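Local coordinates for protein putative aminotransferase (Actinomadura melliaura, PDB 4ZWV) that probably transfers an amino group to a sugar with pyridoxal 5'-phosphate as cofactor, in the making of the aminopentose of the indolocarbazole AT2433, at residues R97-L108 with L333-V343; D111-I119 with V136-R147. One frame throughout, in Å; residues are numbered along the deposited sequence. Where two conformers were deposited one is given.

Interaction 1: R97-L108 with L333-V343; sequences RITWVDVDPATL and LRTSLPGLDSV
At the outer edge of the mixed sheet of this PLP-dependent aminotransferase fold, strand 97-100 and the loop after it meet the N-terminus of helix 338-344, and the carboxylate of D102 receives the N-H groups of G339 and L340 in its first turn. OD2 of D102 takes the N-H of G339 at 2.8 Å, while OD1 takes that of L340 at 2.8 Å (151°). Both donors come in on the syn side, 16° out of the carboxylate plane, so the group faces the helix start with both oxygens. The backbone N of V103 reaches OD1 from the anti side, giving that oxygen two donors. Three N-H groups and the helix end would probably favour the charged form of this buried aspartate. With chi1 -151° its CG lies roughly opposite the backbone N, which carries the carboxylate to the start of the helix while OD1 still meets the next backbone N. L337, the N-cap residue, packs alongside: its CD2 lies against the D102 backbone and its CD1 against CB of W100.

G339 brings its backbone close to P105 and to V103 O. Beyond it the CG2 of V103 meets CD1 of L340, CB of P105 presses on CG1 of V343 at 3.6 Å, and L108 and V343 lie antiparallel, CD2 to CG2. Toward the strand start, the W100 indole stands at about a right angle to L333, with L333 O near the ring plane at its edge, 3.2 Å from CD1 of W100. I98, which also packs on helix 85-93, lays CG2 over one indole face and turns CB to CD1 of L333. A water joins the two segments here, donating to I98 O and to L333 O (2.8 Å) and accepting from W100 N.

Interaction 2: D111-I119 with V136-R147; sequences DLDDLERKI and VDLDRLAGILDR
CG of R140 and CG of E116 each stand opposite their own backbone N (chi1 -179° for R140), and from there both chains run out across the interface between helices 112-118 and 138-152, a nearly parallel pair of the alpha/beta aminotransferase fold. The short segments cross at -16° with axes 10.5 Å apart. R140, extended from CG to NE, runs alongside L112, pointing the other way, and sets its guanidinium over that residue, CB of L112 lying 3.9 Å above the centre of one face. At the edge of the same group NH2 forms a salt bridge with OD1 of D113, its modelled separation doubtfully short; a water links NH1 of R140 with the other oxygen, OD2.

Two turns after R140, R147 bends at chi3 and grips E116 side-on. Its NE donates to the syn lone pair of OE2 at 2.9 Å, almost straight at 171°, and its NH2 donates to OE1 at 3.2 Å. Both carboxylate oxygens lie close to the guanidinium plane, and G143 O lies over one face, toward its rim.

Between these two ion pairs I144 fills the interface: CD1 meets L112 CB and O, CG1 lies 3.6 Å from E116 OE1, and CG2 touches I119 CD1 at 3.7 Å. Deeper, L115 and L141 cross at about a right angle, CD2 to CD1 at 3.5 Å, against the sheet, where L115 also packs on L78 and I126 and L141 on V128 and V158. Each helix is capped by an aspartate, D111 and D137, the latter also bonded to the Y170 hydroxyl. Nearby, one water bridges L112 O and OE1 of E116, and another donates both to OE2 of E116 and to I144 O, the latter at 2.8 Å.

In the fold
Both segments of interaction 2 fall between those of interaction 1 in sequence, and the two contacts touch where strand 97-100 leads on to helix 112-118. D102 joins them: its side chain accepts two N-H groups at the start of helix 338-344, whereas its backbone N meets OD2 of D114 and its O meets the backbone N of D111. Both contacts are partly buried. Interaction 1 ties the edge strand to a far part of the sequence through a buried carboxylate bonded to backbone N-H groups, with apolar pairs beside it. Interaction 2 joins two helices near in sequence that pack on the same sheet, leucines and isoleucines inside and arginine-carboxylate pairs with waters farther out.

Interaction 1: R97-L108 with L333-V343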
loop_
_atom_site.group_PDB
_atom_site.type_symbol
_atom_site.label_atom_id
_atom_site.label_comp_id
_atom_site.label_asym_id
_atom_site.label_seq_id
_atom_site.Cartn_x
_atom_site.Cartn_y
_atom_site.Cartn_z
ATOM N N ARG A 97 4.706 19.254 -6.943
ATOM C CA ARG A 97 6.095 19.631 -7.118
ATOM C C ARG A 97 6.768 19.880 -5.765
ATOM O O ARG A 97 6.225 20.598 -4.927
ATOM C CB ARG A 97 6.149 20.878 -8.001
ATOM C CG ARG A 97 7.421 21.665 -7.975
ATOM C CD ARG A 97 7.353 22.772 -9.024
ATOM N NE ARG A 97 6.298 23.751 -8.765
ATOM C CZ ARG A 97 6.497 24.899 -8.123
ATOM N NH1 ARG A 97 7.706 25.198 -7.671
ATOM N NH2 ARG A 97 5.495 25.750 -7.932
ATOM N N ILE A 98 7.938 19.277 -5.544
ATOM C CA ILE A 98 8.671 19.480 -4.297
ATOM C C ILE A 98 9.493 20.765 -4.387
ATOM O O ILE A 98 10.209 20.977 -5.368
ATOM C CB ILE A 98 9.620 18.313 -3.987
ATOM C CG1 ILE A 98 8.857 16.990 -3.877
ATOM C CG2 ILE A 98 10.382 18.570 -2.695
ATOM C CD1 ILE A 98 9.768 15.768 -3.879
ATOM N N THR A 99 9.386 21.622 -3.374
ATOM C CA THR A 99 10.317 22.730 -3.224
ATOM C C THR A 99 11.137 22.434 -1.979
ATOM O O THR A 99 10.598 22.361 -0.867
ATOM C CB THR A 99 9.607 24.077 -3.097
ATOM O OG1 THR A 99 8.937 24.379 -4.327
ATOM C CG2 THR A 99 10.613 25.178 -2.790
ATOM N N TRP A 100 12.438 22.225 -2.175
ATOM C CA TRP A 100 13.293 21.824 -1.066
ATOM C C TRP A 100 13.512 22.952 -0.072
ATOM O O TRP A 100 13.751 24.094 -0.459
ATOM C CB TRP A 100 14.667 21.349 -1.554
ATOM C CG TRP A 100 14.659 20.149 -2.438
ATOM C CD1 TRP A 100 15.168 20.068 -3.702
ATOM C CD2 TRP A 100 14.151 18.840 -2.124
ATOM N NE1 TRP A 100 14.989 18.803 -4.205
ATOM C CE2 TRP A 100 14.381 18.025 -3.255
ATOM C CE3 TRP A 100 13.523 18.282 -1.001
ATOM C CZ2 TRP A 100 14.003 16.677 -3.296
ATOM C CZ3 TRP A 100 13.148 16.943 -1.042
ATOM C CH2 TRP A 100 13.389 16.161 -2.180
ATOM N N VAL A 101 13.445 22.595 1.204
ATOM C CA VAL A 101 13.779 23.493 2.301
ATOM C C VAL A 101 15.071 23.000 2.945
ATOM O O VAL A 101 15.292 21.786 3.079
ATOM C CB VAL A 101 12.646 23.551 3.347
ATOM C CG1 VAL A 101 12.951 24.580 4.449
ATOM C CG2 VAL A 101 11.326 23.899 2.660
ATOM N N ASP A 102 15.916 23.949 3.328
ATOM C CA ASP A 102 17.215 23.641 3.900
ATOM C C ASP A 102 17.071 23.037 5.286
ATOM O O ASP A 102 15.980 22.994 5.868
ATOM C CB ASP A 102 18.065 24.910 3.960
ATOM C CG ASP A 102 19.562 24.644 3.852
ATOM O OD1 ASP A 102 19.997 23.478 3.990
ATOM O OD2 ASP A 102 20.290 25.627 3.610
ATOM N N VAL A 103 18.200 22.569 5.801
ATOM C CA VAL A 103 18.302 21.933 7.100
ATOM C C VAL A 103 19.067 22.829 8.076
ATOM O O VAL A 103 20.071 23.441 7.706
ATOM C CB VAL A 103 19.012 20.571 6.963
ATOM C CG1 VAL A 103 19.293 19.957 8.308
ATOM C CG2 VAL A 103 18.176 19.620 6.099
ATOM N N ASP A 104 18.586 22.911 9.316
ATOM C CA ASP A 104 19.308 23.597 10.382
ATOM C C ASP A 104 20.477 22.715 10.829
ATOM O O ASP A 104 20.255 21.624 11.343
ATOM C CB ASP A 104 18.362 23.889 11.555
ATOM C CG ASP A 104 19.045 24.626 12.704
ATOM O OD1 ASP A 104 20.257 24.905 12.620
ATOM O OD2 ASP A 104 18.359 24.917 13.704
ATOM N N PRO A 105 21.723 23.182 10.632
ATOM C CA PRO A 105 22.883 22.363 11.006
ATOM C C PRO A 105 22.913 21.989 12.486
ATOM O O PRO A 105 23.515 20.972 12.840
ATOM C CB PRO A 105 24.079 23.262 10.667
ATOM C CG PRO A 105 23.564 24.220 9.653
ATOM C CD PRO A 105 22.121 24.449 9.998
ATOM N N ALA A 106 22.275 22.795 13.331
ATOM C CA ALA A 106 22.304 22.555 14.773
ATOM C C ALA A 106 21.349 21.457 15.235
ATOM O O ALA A 106 21.515 20.912 16.327
ATOM C CB ALA A 106 22.000 23.852 15.523
ATOM N N THR A 107 20.357 21.127 14.410
ATOM C CA THR A 107 19.336 20.150 14.795
ATOM C C THR A 107 19.154 18.998 13.810
ATOM O O THR A 107 18.586 17.967 14.164
ATOM C CB THR A 107 17.953 20.820 14.951
ATOM O OG1 THR A 107 17.540 21.364 13.691
ATOM C CG2 THR A 107 17.997 21.930 15.994
ATOM N N LEU A 108 19.620 19.200 12.577
ATOM C CA LEU A 108 19.363 18.306 11.445
ATOM C C LEU A 108 17.869 18.152 11.153
ATOM O O LEU A 108 17.441 17.140 10.596
ATOM C CB LEU A 108 20.007 16.930 11.657
ATOM C CG LEU A 108 21.525 16.970 11.891
ATOM C CD1 LEU A 108 22.115 15.546 11.875
ATOM C CD2 LEU A 108 22.249 17.870 10.891
ATOM N N LEU A 333 14.694 19.448 -9.827
ATOM C CA LEU A 333 14.249 20.205 -8.657
ATOM C C LEU A 333 15.401 20.700 -7.777
ATOM O O LEU A 333 15.168 21.237 -6.686
ATOM C CB LEU A 333 13.297 19.348 -7.808
ATOM C CG LEU A 333 12.041 18.832 -8.507
ATOM C CD1 LEU A 333 11.239 17.930 -7.567
ATOM C CD2 LEU A 333 11.197 20.005 -8.984
ATOM N N ARG A 334 16.631 20.534 -8.245
ATOM C CA ARG A 334 17.782 20.865 -7.413
ATOM C C ARG A 334 17.819 22.341 -7.067
ATOM O O ARG A 334 17.507 23.198 -7.892
ATOM C CB ARG A 334 19.087 20.462 -8.095
ATOM C CG ARG A 334 19.254 18.967 -8.227
ATOM C CD ARG A 334 20.630 18.538 -7.783
ATOM N NE ARG A 334 20.732 18.591 -6.330
ATOM C CZ ARG A 334 21.765 18.132 -5.636
ATOM N NH1 ARG A 334 22.792 17.577 -6.263
ATOM N NH2 ARG A 334 21.765 18.217 -4.315
ATOM N N THR A 335 18.192 22.621 -5.826
ATOM C CA THR A 335 18.347 23.988 -5.365
ATOM C C THR A 335 19.540 24.051 -4.421
ATOM O O THR A 335 20.049 23.019 -3.982
ATOM C CB THR A 335 17.074 24.487 -4.661
ATOM O OG1 THR A 335 17.136 25.903 -4.481
ATOM C CG2 THR A 335 16.924 23.828 -3.321
ATOM N N SER A 336 19.996 25.256 -4.115
ATOM C CA SER A 336 21.145 25.398 -3.228
ATOM C C SER A 336 20.715 25.297 -1.770
ATOM O O SER A 336 19.889 26.074 -1.316
ATOM C CB SER A 336 21.858 26.718 -3.478
ATOM O OG SER A 336 22.906 26.898 -2.536
ATOM N N LEU A 337 21.284 24.338 -1.050
ATOM C CA LEU A 337 20.961 24.136 0.357
ATOM C C LEU A 337 22.247 24.160 1.175
ATOM O O LEU A 337 22.760 23.115 1.564
ATOM C CB LEU A 337 20.219 22.811 0.561
ATOM C CG LEU A 337 18.932 22.642 -0.245
ATOM C CD1 LEU A 337 18.384 21.222 -0.100
ATOM C CD2 LEU A 337 17.887 23.656 0.189
ATOM N N PRO A 338 22.776 25.361 1.432
ATOM C CA PRO A 338 24.092 25.495 2.061
ATOM C C PRO A 338 24.117 24.963 3.498
ATOM O O PRO A 338 25.169 24.494 3.941
ATOM C CB PRO A 338 24.351 27.004 2.025
ATOM C CG PRO A 338 23.006 27.622 1.923
ATOM C CD PRO A 338 22.173 26.664 1.111
ATOM N N GLY A 339 22.991 25.027 4.205
ATOM C CA GLY A 339 22.928 24.484 5.556
ATOM C C GLY A 339 23.172 22.984 5.542
ATOM O O GLY A 339 24.031 22.465 6.252
ATOM N N LEU A 340 22.416 22.282 4.707
ATOM C CA LEU A 340 22.604 20.844 4.569
ATOM C C LEU A 340 24.006 20.520 4.051
ATOM O O LEU A 340 24.649 19.590 4.537
ATOM C CB LEU A 340 21.535 20.254 3.648
ATOM C CG LEU A 340 21.595 18.746 3.401
ATOM C CD1 LEU A 340 21.694 17.996 4.734
ATOM C CD2 LEU A 340 20.371 18.292 2.609
ATOM N N ASP A 341 24.479 21.283 3.067
ATOM C CA ASP A 341 25.829 21.084 2.533
ATOM C C ASP A 341 26.880 21.139 3.647
ATOM O O ASP A 341 27.868 20.406 3.610
ATOM C CB ASP A 341 26.176 22.134 1.467
ATOM C CG ASP A 341 25.370 21.983 0.188
ATOM O OD1 ASP A 341 24.795 20.900 -0.056
ATOM O OD2 ASP A 341 25.331 22.965 -0.586
ATOM N N SER A 342 26.668 22.002 4.638
ATOM C CA SER A 342 27.688 22.215 5.671
ATOM C C SER A 342 27.772 21.062 6.671
ATOM O O SER A 342 28.736 20.987 7.439
ATOM C CB SER A 342 27.436 23.527 6.428
ATOM O OG SER A 342 26.364 23.399 7.346
ATOM N N VAL A 343 26.784 20.169 6.665
ATOM C CA VAL A 343 26.801 19.038 7.592
ATOM C C VAL A 343 26.714 17.657 6.930
ATOM O O VAL A 343 26.966 16.636 7.577
ATOM C CB VAL A 343 25.647 19.141 8.620
ATOM C CG1 VAL A 343 25.870 20.320 9.555
ATOM C CG2 VAL A 343 24.294 19.240 7.919
HETATM O O HOH W 1 13.105 22.272 -5.161
#

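Interaction 2: D111-I119 with V136-R147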
loop_
_atom_site.group_PDB
_atom_site.type_symbol
_atom_site.label_atom_id
_atom_site.label_comp_id
_atom_site.label_asym_id
_atom_site.label_seq_id
_atom_site.Cartn_x
_atom_site.Cartn_y
_atom_site.Cartn_z
ATOM N N ASP A 111 15.061 23.829 8.437
ATOM C CA ASP A 111 15.404 25.212 8.734
ATOM C C ASP A 111 14.138 26.053 8.575
ATOM O O ASP A 111 13.680 26.288 7.460
ATOM C CB ASP A 111 16.533 25.672 7.792
ATOM C CG ASP A 111 16.937 27.134 7.977
ATOM O OD1 ASP A 111 16.153 27.954 8.492
ATOM O OD2 ASP A 111 18.069 27.470 7.574
ATOM N N LEU A 112 13.573 26.510 9.687
ATOM C CA LEU A 112 12.294 27.215 9.613
ATOM C C LEU A 112 12.430 28.646 9.088
ATOM O O LEU A 112 11.443 29.225 8.644
ATOM C CB LEU A 112 11.600 27.213 10.981
ATOM C CG LEU A 112 11.216 25.810 11.474
ATOM C CD1 LEU A 112 10.531 25.878 12.839
ATOM C CD2 LEU A 112 10.329 25.089 10.482
ATOM N N ASP A 113 13.631 29.223 9.146
ATOM C CA ASP A 113 13.872 30.517 8.505
ATOM C C ASP A 113 13.757 30.357 6.993
ATOM O O ASP A 113 13.155 31.186 6.302
ATOM C CB ASP A 113 15.257 31.063 8.855
ATOM C CG ASP A 113 15.388 31.439 10.314
ATOM O OD1 ASP A 113 14.473 32.102 10.842
ATOM O OD2 ASP A 113 16.401 31.060 10.933
ATOM N N ASP A 114 14.347 29.279 6.488
ATOM C CA ASP A 114 14.305 28.993 5.059
ATOM C C ASP A 114 12.879 28.648 4.644
ATOM O O ASP A 114 12.423 29.061 3.584
ATOM C CB ASP A 114 15.269 27.855 4.708
ATOM C CG ASP A 114 15.533 27.747 3.216
ATOM O OD1 ASP A 114 15.821 28.793 2.583
ATOM O OD2 ASP A 114 15.462 26.623 2.677
ATOM N N LEU A 115 12.174 27.911 5.497
ATOM C CA LEU A 115 10.773 27.609 5.240
ATOM C C LEU A 115 9.966 28.881 5.021
ATOM O O LEU A 115 9.254 29.013 4.021
ATOM C CB LEU A 115 10.166 26.811 6.390
ATOM C CG LEU A 115 8.649 26.638 6.242
ATOM C CD1 LEU A 115 8.301 25.779 5.031
ATOM C CD2 LEU A 115 8.068 26.048 7.509
ATOM N N GLU A 116 10.093 29.830 5.941
ATOM C CA GLU A 116 9.280 31.034 5.840
ATOM C C GLU A 116 9.597 31.813 4.557
ATOM O O GLU A 116 8.687 32.347 3.908
ATOM C CB GLU A 116 9.454 31.925 7.069
ATOM C CG GLU A 116 8.547 33.152 6.983
ATOM C CD GLU A 116 8.228 33.785 8.321
ATOM O OE1 GLU A 116 8.958 33.540 9.305
ATOM O OE2 GLU A 116 7.238 34.551 8.375
ATOM N N ARG A 117 10.867 31.837 4.160
ATOM C CA ARG A 117 11.251 32.520 2.925
ATOM C C ARG A 117 10.678 31.848 1.676
ATOM O O ARG A 117 10.515 32.496 0.636
ATOM C CB ARG A 117 12.774 32.591 2.799
ATOM C CG ARG A 117 13.440 33.533 3.788
ATOM C CD ARG A 117 14.909 33.737 3.439
ATOM N NE ARG A 117 15.656 32.486 3.408
ATOM C CZ ARG A 117 16.421 32.041 4.402
ATOM N NH1 ARG A 117 16.556 32.747 5.524
ATOM N NH2 ARG A 117 17.063 30.893 4.266
ATOM N N LYS A 118 10.371 30.556 1.765
ATOM C CA LYS A 118 9.983 29.813 0.567
ATOM C C LYS A 118 8.481 29.590 0.412
ATOM O O LYS A 118 8.027 29.108 -0.622
ATOM C CB LYS A 118 10.726 28.481 0.534
ATOM C CG LYS A 118 12.188 28.675 0.142
ATOM C CD LYS A 118 12.995 27.405 0.287
ATOM C CE LYS A 118 14.363 27.583 -0.358
ATOM N NZ LYS A 118 15.286 26.463 -0.020
ATOM N N ILE A 119 7.704 29.934 1.431
ATOM C CA ILE A 119 6.250 29.900 1.275
ATOM C C ILE A 119 5.865 30.924 0.206
ATOM O O ILE A 119 6.358 32.057 0.201
ATOM C CB ILE A 119 5.538 30.190 2.600
ATOM C CG1 ILE A 119 5.781 29.045 3.571
ATOM C CG2 ILE A 119 4.038 30.409 2.385
ATOM C CD1 ILE A 119 5.284 29.321 4.977
ATOM N N VAL A 136 10.338 18.940 15.687
ATOM C CA VAL A 136 10.332 20.286 15.137
ATOM C C VAL A 136 9.693 21.274 16.114
ATOM O O VAL A 136 8.836 20.897 16.919
ATOM C CB VAL A 136 9.551 20.277 13.782
ATOM C CG1 VAL A 136 9.434 21.652 13.169
ATOM C CG2 VAL A 136 10.223 19.308 12.793
ATOM N N ASP A 137 10.122 22.534 16.050
ATOM C CA ASP A 137 9.526 23.610 16.833
ATOM C C ASP A 137 8.129 23.960 16.294
ATOM O O ASP A 137 7.972 24.894 15.497
ATOM C CB ASP A 137 10.458 24.826 16.789
ATOM C CG ASP A 137 10.041 25.940 17.734
ATOM O OD1 ASP A 137 8.908 25.935 18.277
ATOM O OD2 ASP A 137 10.873 26.861 17.917
ATOM N N LEU A 138 7.121 23.219 16.744
ATOM C CA LEU A 138 5.784 23.315 16.163
ATOM C C LEU A 138 5.096 24.649 16.441
ATOM O O LEU A 138 4.323 25.119 15.603
ATOM C CB LEU A 138 4.910 22.161 16.665
ATOM C CG LEU A 138 5.356 20.789 16.147
ATOM C CD1 LEU A 138 4.538 19.709 16.843
ATOM C CD2 LEU A 138 5.196 20.667 14.634
ATOM N N ASP A 139 5.380 25.282 17.584
ATOM C CA ASP A 139 4.771 26.582 17.874
ATOM C C ASP A 139 5.317 27.647 16.927
ATOM O O ASP A 139 4.587 28.528 16.475
ATOM C CB ASP A 139 5.027 27.024 19.321
ATOM C CG ASP A 139 4.246 26.219 20.359
ATOM O OD1 ASP A 139 3.386 25.386 20.006
ATOM O OD2 ASP A 139 4.497 26.451 21.567
ATOM N N ARG A 140 6.613 27.583 16.649
ATOM C CA ARG A 140 7.210 28.532 15.717
ATOM C C ARG A 140 6.627 28.346 14.322
ATOM O O ARG A 140 6.294 29.317 13.627
ATOM C CB ARG A 140 8.725 28.375 15.683
ATOM C CG ARG A 140 9.382 29.353 14.756
ATOM C CD ARG A 140 10.887 29.287 14.839
ATOM N NE ARG A 140 11.480 30.159 13.832
ATOM C CZ ARG A 140 12.733 30.065 13.416
ATOM N NH1 ARG A 140 13.531 29.140 13.931
ATOM N NH2 ARG A 140 13.186 30.896 12.486
ATOM N N LEU A 141 6.494 27.088 13.929
ATOM C CA LEU A 141 5.878 26.734 12.667
ATOM C C LEU A 141 4.463 27.319 12.564
ATOM O O LEU A 141 4.119 27.933 11.552
ATOM C CB LEU A 141 5.867 25.214 12.532
ATOM C CG LEU A 141 5.150 24.644 11.325
ATOM C CD1 LEU A 141 5.807 25.119 10.037
ATOM C CD2 LEU A 141 5.142 23.126 11.410
ATOM N N ALA A 142 3.666 27.182 13.625
ATOM C CA ALA A 142 2.308 27.736 13.626
ATOM C C ALA A 142 2.314 29.260 13.436
ATOM O O ALA A 142 1.456 29.801 12.741
ATOM C CB ALA A 142 1.576 27.363 14.915
ATOM N N GLY A 143 3.278 29.953 14.041
ATOM C CA GLY A 143 3.400 31.392 13.861
ATOM C C GLY A 143 3.737 31.783 12.427
ATOM O O GLY A 143 3.223 32.772 11.890
ATOM N N ILE A 144 4.610 31.001 11.806
ATOM C CA ILE A 144 4.957 31.203 10.406
ATOM C C ILE A 144 3.709 31.100 9.534
ATOM O O ILE A 144 3.499 31.929 8.640
ATOM C CB ILE A 144 6.016 30.183 9.958
ATOM C CG1 ILE A 144 7.355 30.543 10.605
ATOM C CG2 ILE A 144 6.134 30.160 8.431
ATOM C CD1 ILE A 144 8.408 29.441 10.517
ATOM N N LEU A 145 2.878 30.109 9.824
ATOM C CA LEU A 145 1.642 29.905 9.076
ATOM C C LEU A 145 0.614 30.994 9.364
ATOM O O LEU A 145 -0.160 31.357 8.472
ATOM C CB LEU A 145 1.071 28.533 9.382
ATOM C CG LEU A 145 1.898 27.441 8.710
ATOM C CD1 LEU A 145 1.323 26.136 9.119
ATOM C CD2 LEU A 145 1.876 27.598 7.191
ATOM N N ASP A 146 0.590 31.506 10.596
ATOM C CA ASP A 146 -0.263 32.650 10.904
ATOM C C ASP A 146 0.058 33.818 9.974
ATOM O O ASP A 146 -0.843 34.459 9.420
ATOM C CB ASP A 146 -0.091 33.118 12.358
ATOM C CG ASP A 146 -0.633 32.128 13.376
ATOM O OD1 ASP A 146 -1.427 31.236 13.017
ATOM O OD2 ASP A 146 -0.280 32.274 14.572
ATOM N N ARG A 147 1.347 34.109 9.826
ATOM C CA ARG A 147 1.783 35.214 8.981
ATOM C C ARG A 147 1.524 34.922 7.506
ATOM O O ARG A 147 1.180 35.835 6.754
ATOM C CB ARG A 147 3.265 35.524 9.223
ATOM C CG ARG A 147 3.537 36.085 10.619
ATOM C CD ARG A 147 4.988 36.528 10.822
ATOM N NE ARG A 147 5.930 35.407 10.848
ATOM C CZ ARG A 147 6.162 34.641 11.915
ATOM N NH1 ARG A 147 5.501 34.844 13.051
ATOM N NH2 ARG A 147 7.045 33.658 11.842
HETATM O O HOH W 2 10.818 31.853 10.202
HETATM O O HOH W 3 16.322 29.187 13.023
HETATM O O HOH W 4 5.074 33.470 6.849
#